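Local coordinates for protein purine nucleoside phosphorylase (Thermus thermophilus, PDB 1ODK) that probably catalyses the reversible phosphorolysis of purine nucleosides to the free base and ribose 1-phosphate, as a hexamer of the phosphorylase superfamily, at residues B[4-9]-B[74-79]; B[37-40]-B[46-49]. One frame throughout, in Å; residues are numbered along the deposited sequence.

In the fold
Interaction 2 lies, in sequence, between the two segments that interaction 1 brings together: the chain runs from 4-9 through the hairpin strands 37-41 and 48-53 before entering helix 67-79, which carries 74-79. Their centres lie about 12 Å apart, each about 17 Å from the centre of the chain and on the same side of it. They touch directly, chiefly through Tyr40, whose CD1 packs 3.5 Å from Ala8 CB and whose ring also meets Val6. Together they join the N-terminal loop and helix 67-79 to one border of the central mixed sheet. Both segment pairs also reach the second subunit, interaction 1 more extensively, so this corner of the fold contributes to the subunit interface.

Interaction 1. Residues B[4-9]-B[74-79]; sequences IHVRAH and VEELVR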
# COMPACT_ATOMS: atom_id res chain seq x y z
N ILE B 4 0.47 -17.57 28.57
CA ILE B 4 1.25 -18.51 27.78
C ILE B 4 2.76 -18.34 27.87
O ILE B 4 3.49 -19.31 28.06
CB ILE B 4 0.82 -18.43 26.30
CG1 ILE B 4 -0.65 -18.84 26.16
CG2 ILE B 4 1.73 -19.30 25.44
CD1 ILE B 4 -1.23 -18.62 24.77
N HIS B 5 3.24 -17.11 27.74
CA HIS B 5 4.68 -16.88 27.76
C HIS B 5 5.23 -16.45 29.12
O HIS B 5 6.18 -17.05 29.62
CB HIS B 5 5.03 -15.89 26.66
CG HIS B 5 4.42 -16.24 25.34
ND1 HIS B 5 3.08 -16.10 25.08
CD2 HIS B 5 4.97 -16.77 24.22
CE1 HIS B 5 2.82 -16.52 23.85
NE2 HIS B 5 3.95 -16.93 23.31
N VAL B 6 4.66 -15.40 29.69
CA VAL B 6 5.10 -14.95 31.01
C VAL B 6 4.24 -15.74 31.98
O VAL B 6 3.13 -15.34 32.32
CB VAL B 6 4.86 -13.43 31.20
CG1 VAL B 6 5.35 -13.00 32.58
CG2 VAL B 6 5.59 -12.64 30.11
N ARG B 7 4.76 -16.89 32.41
CA ARG B 7 4.04 -17.78 33.31
C ARG B 7 4.06 -17.39 34.78
O ARG B 7 4.67 -18.06 35.61
CB ARG B 7 4.55 -19.21 33.12
CG ARG B 7 4.31 -19.71 31.71
CD ARG B 7 4.85 -21.10 31.47
NE ARG B 7 4.52 -21.56 30.13
CZ ARG B 7 4.88 -22.74 29.62
NH1 ARG B 7 5.59 -23.58 30.35
NH2 ARG B 7 4.53 -23.07 28.39
N ALA B 8 3.39 -16.29 35.09
CA ALA B 8 3.32 -15.78 36.45
C ALA B 8 1.85 -15.73 36.86
O ALA B 8 0.97 -16.07 36.07
CB ALA B 8 3.92 -14.39 36.51
N HIS B 9 1.61 -15.32 38.10
CA HIS B 9 0.25 -15.19 38.60
C HIS B 9 0.03 -13.71 38.91
O HIS B 9 0.94 -13.04 39.38
CB HIS B 9 0.07 -16.02 39.87
CG HIS B 9 -1.30 -15.90 40.47
ND1 HIS B 9 -1.79 -14.71 40.98
CD2 HIS B 9 -2.29 -16.81 40.62
CE1 HIS B 9 -3.02 -14.90 41.42
NE2 HIS B 9 -3.35 -16.16 41.21
N VAL B 74 3.84 -7.44 26.76
CA VAL B 74 2.99 -6.34 27.22
C VAL B 74 1.54 -6.82 27.40
O VAL B 74 0.92 -6.56 28.43
CB VAL B 74 3.04 -5.15 26.23
CG1 VAL B 74 1.99 -4.10 26.61
CG2 VAL B 74 4.42 -4.52 26.26
N GLU B 75 1.00 -7.52 26.40
CA GLU B 75 -0.38 -8.02 26.47
C GLU B 75 -0.56 -8.89 27.72
O GLU B 75 -1.56 -8.77 28.44
CB GLU B 75 -0.71 -8.85 25.22
CG GLU B 75 -0.85 -8.02 23.94
CD GLU B 75 -2.26 -7.45 23.74
OE1 GLU B 75 -2.93 -7.13 24.74
OE2 GLU B 75 -2.68 -7.31 22.58
N GLU B 76 0.40 -9.76 27.98
CA GLU B 76 0.30 -10.64 29.14
C GLU B 76 0.52 -9.90 30.45
O GLU B 76 -0.14 -10.19 31.45
CB GLU B 76 1.27 -11.82 28.96
CG GLU B 76 0.82 -12.75 27.83
CD GLU B 76 1.76 -13.92 27.57
OE1 GLU B 76 2.69 -14.15 28.37
OE2 GLU B 76 1.56 -14.61 26.55
N LEU B 77 1.42 -8.92 30.45
CA LEU B 77 1.68 -8.12 31.66
C LEU B 77 0.43 -7.36 32.08
O LEU B 77 0.14 -7.24 33.28
CB LEU B 77 2.82 -7.13 31.42
CG LEU B 77 4.25 -7.69 31.48
CD1 LEU B 77 5.24 -6.57 31.22
CD2 LEU B 77 4.50 -8.30 32.86
N VAL B 78 -0.32 -6.85 31.11
CA VAL B 78 -1.54 -6.11 31.40
C VAL B 78 -2.57 -7.05 32.03
O VAL B 78 -3.28 -6.66 32.97
CB VAL B 78 -2.14 -5.48 30.11
CG1 VAL B 78 -3.55 -4.95 30.39
CG2 VAL B 78 -1.25 -4.34 29.64
N ARG B 79 -2.63 -8.28 31.53
CA ARG B 79 -3.55 -9.26 32.09
C ARG B 79 -3.13 -9.59 33.52
O ARG B 79 -3.96 -9.93 34.35
CB ARG B 79 -3.55 -10.54 31.24
CG ARG B 79 -4.31 -10.44 29.93
CD ARG B 79 -5.74 -9.97 30.17
NE ARG B 79 -6.71 -10.64 29.30
CZ ARG B 79 -7.09 -11.91 29.44
NH1 ARG B 79 -6.58 -12.65 30.41
NH2 ARG B 79 -7.98 -12.43 28.61
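Val6 comes within 6.7 Å of Glu76, CA to CA, where the irregular segment 4-9 passes the last turns of the helix that includes 74-79. Glu76 reaches across with CG anti to its own carbonyl carbon (chi1 -68°) and the rest of the chain extended, which carries the carboxylate to two successive backbone amides. Its OE1 takes a nearly straight bond from Val6 N at 2.7 Å, the donor lying close to the line of the C-O bond. OE2 accepts from His5 ND1 at 2.6 Å on its syn side, near the imidazole plane; ring and carboxylate planes are 33° apart. His5 N adds weak bonds to both oxygens. This His-carboxylate pair and the amide bonds fix the rotation of the carboxylate and the tilt of the ring, while Ile4 CG2 lies over one imidazole face toward its rim. An alanine in place of Glu76 would remove the carboxylate, and is likely to leave the Val6 amide and His5 ND1 without their acceptor and the imidazole freer to turn. The Tyr160 hydroxyl of the second subunit is also hydrogen-bonded to Glu76 OE2, and Phe159 of that subunit meets the His5 ring edge-to-face, making the site part of the interface. Within the chain, Leu77 packs on strand 16-20 and Val6 on strand 37-41, while Val74 and Glu75, just before Glu76, pack against helix 182-192.

Interaction 2. Residues B[37-40]-B[46-49]; sequences PRRY and LWGY
Arg39 and Tyr49 form an antiparallel non-hydrogen-bonded pair, with their side chains side by side on one face of the hairpin. CG of Arg39 is anti to the backbone N (chi1 -168°), which lays its aliphatic part over the phenol: CG stands 4.0 Å from the centroid of the Tyr49 ring in a CH-pi contact displaced toward the rim, and CD lies 3.5 Å from Tyr49 OH. The end of the chain then turns the guanidinium toward Trp47. Arg39 NH1 sits over the indole face, 3.4 Å from Trp47 CE2, and CZ is 4.4 Å from the centroid of the five-membered ring, a cation-pi contact in which the two planes are inclined by 44°. The same guanidinium has a long, weak ion pair with Asp42.

On the other face, Tyr40 adopts chi1 60°, its CG between the backbone N and the carbonyl carbon, and this folds the ring back over Gly48. Gly48 CA makes a CH-pi contact 4.0 Å from the ring centroid, and the glycine carbonyl oxygen lies above the ring centre. That oxygen also accepts the hydrogen bond from Tyr40 N at 2.8 Å. Because Gly48 has no side chain, the ring can lie close against the backbone. Tyr40 OH is hydrogen-bonded to Gln61 OE1.

Strand 48-53 also pairs, antiparallel, with strand 56-61, where Tyr49 is backbone hydrogen-bonded to Val60. Helix 23-33 packs against the face bearing Tyr49 and Trp47: Tyr49 touches its Ala26, Glu27 and Ala30, and Trp47 touches Glu27.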
# COMPACT_ATOMS: atom_id res chain seq x y z
N PRO B 37 14.18 -8.67 45.87
CA PRO B 37 13.85 -9.07 44.50
C PRO B 37 13.61 -10.57 44.38
O PRO B 37 14.38 -11.37 44.90
CB PRO B 37 15.10 -8.67 43.70
CG PRO B 37 15.91 -7.80 44.64
CD PRO B 37 15.61 -8.35 45.99
N ARG B 38 12.53 -10.94 43.68
CA ARG B 38 12.22 -12.34 43.46
C ARG B 38 11.89 -12.52 41.98
O ARG B 38 11.15 -11.71 41.41
CB ARG B 38 11.00 -12.78 44.29
CG ARG B 38 11.00 -12.31 45.73
CD ARG B 38 12.26 -12.71 46.49
NE ARG B 38 12.53 -14.14 46.43
CZ ARG B 38 13.48 -14.75 47.13
NH1 ARG B 38 14.26 -14.05 47.95
NH2 ARG B 38 13.66 -16.06 47.01
N ARG B 39 12.43 -13.56 41.35
CA ARG B 39 12.14 -13.80 39.94
C ARG B 39 10.85 -14.62 39.86
O ARG B 39 10.80 -15.75 40.33
CB ARG B 39 13.29 -14.57 39.28
CG ARG B 39 13.20 -14.61 37.76
CD ARG B 39 14.51 -15.07 37.13
NE ARG B 39 14.76 -16.50 37.33
CZ ARG B 39 15.87 -17.11 36.96
NH1 ARG B 39 16.85 -16.44 36.37
NH2 ARG B 39 16.01 -18.42 37.17
N TYR B 40 9.81 -14.03 39.27
CA TYR B 40 8.53 -14.72 39.16
C TYR B 40 8.39 -15.52 37.86
O TYR B 40 7.44 -16.28 37.71
CB TYR B 40 7.37 -13.74 39.31
CG TYR B 40 7.36 -12.62 38.28
CD1 TYR B 40 7.05 -12.88 36.94
CD2 TYR B 40 7.66 -11.31 38.65
CE1 TYR B 40 7.05 -11.86 35.99
CE2 TYR B 40 7.66 -10.29 37.71
CZ TYR B 40 7.36 -10.57 36.39
OH TYR B 40 7.35 -9.56 35.47
N LEU B 46 12.36 -15.22 29.42
CA LEU B 46 11.75 -13.91 29.67
C LEU B 46 11.77 -13.60 31.17
O LEU B 46 10.72 -13.50 31.80
CB LEU B 46 10.31 -13.91 29.14
CG LEU B 46 10.16 -14.15 27.63
CD1 LEU B 46 8.70 -14.36 27.28
CD2 LEU B 46 10.74 -12.95 26.87
N TRP B 47 12.97 -13.46 31.72
CA TRP B 47 13.13 -13.19 33.14
C TRP B 47 12.34 -11.98 33.63
O TRP B 47 12.46 -10.88 33.09
CB TRP B 47 14.62 -13.02 33.46
CG TRP B 47 15.43 -14.26 33.20
CD1 TRP B 47 14.97 -15.47 32.75
CD2 TRP B 47 16.84 -14.42 33.40
NE1 TRP B 47 16.01 -16.37 32.65
CE2 TRP B 47 17.17 -15.75 33.05
CE3 TRP B 47 17.86 -13.57 33.84
CZ2 TRP B 47 18.48 -16.25 33.13
CZ3 TRP B 47 19.17 -14.06 33.92
CH2 TRP B 47 19.46 -15.39 33.56
N GLY B 48 11.53 -12.21 34.66
CA GLY B 48 10.72 -11.16 35.25
C GLY B 48 10.90 -11.16 36.75
O GLY B 48 10.87 -12.23 37.39
N TYR B 49 11.10 -9.98 37.32
CA TYR B 49 11.31 -9.85 38.76
C TYR B 49 10.38 -8.81 39.36
O TYR B 49 9.88 -7.92 38.68
CB TYR B 49 12.75 -9.40 39.06
CG TYR B 49 13.82 -10.20 38.37
CD1 TYR B 49 14.07 -10.03 37.01
CD2 TYR B 49 14.57 -11.15 39.07
CE1 TYR B 49 15.05 -10.78 36.36
CE2 TYR B 49 15.55 -11.90 38.43
CZ TYR B 49 15.78 -11.71 37.08
OH TYR B 49 16.74 -12.45 36.43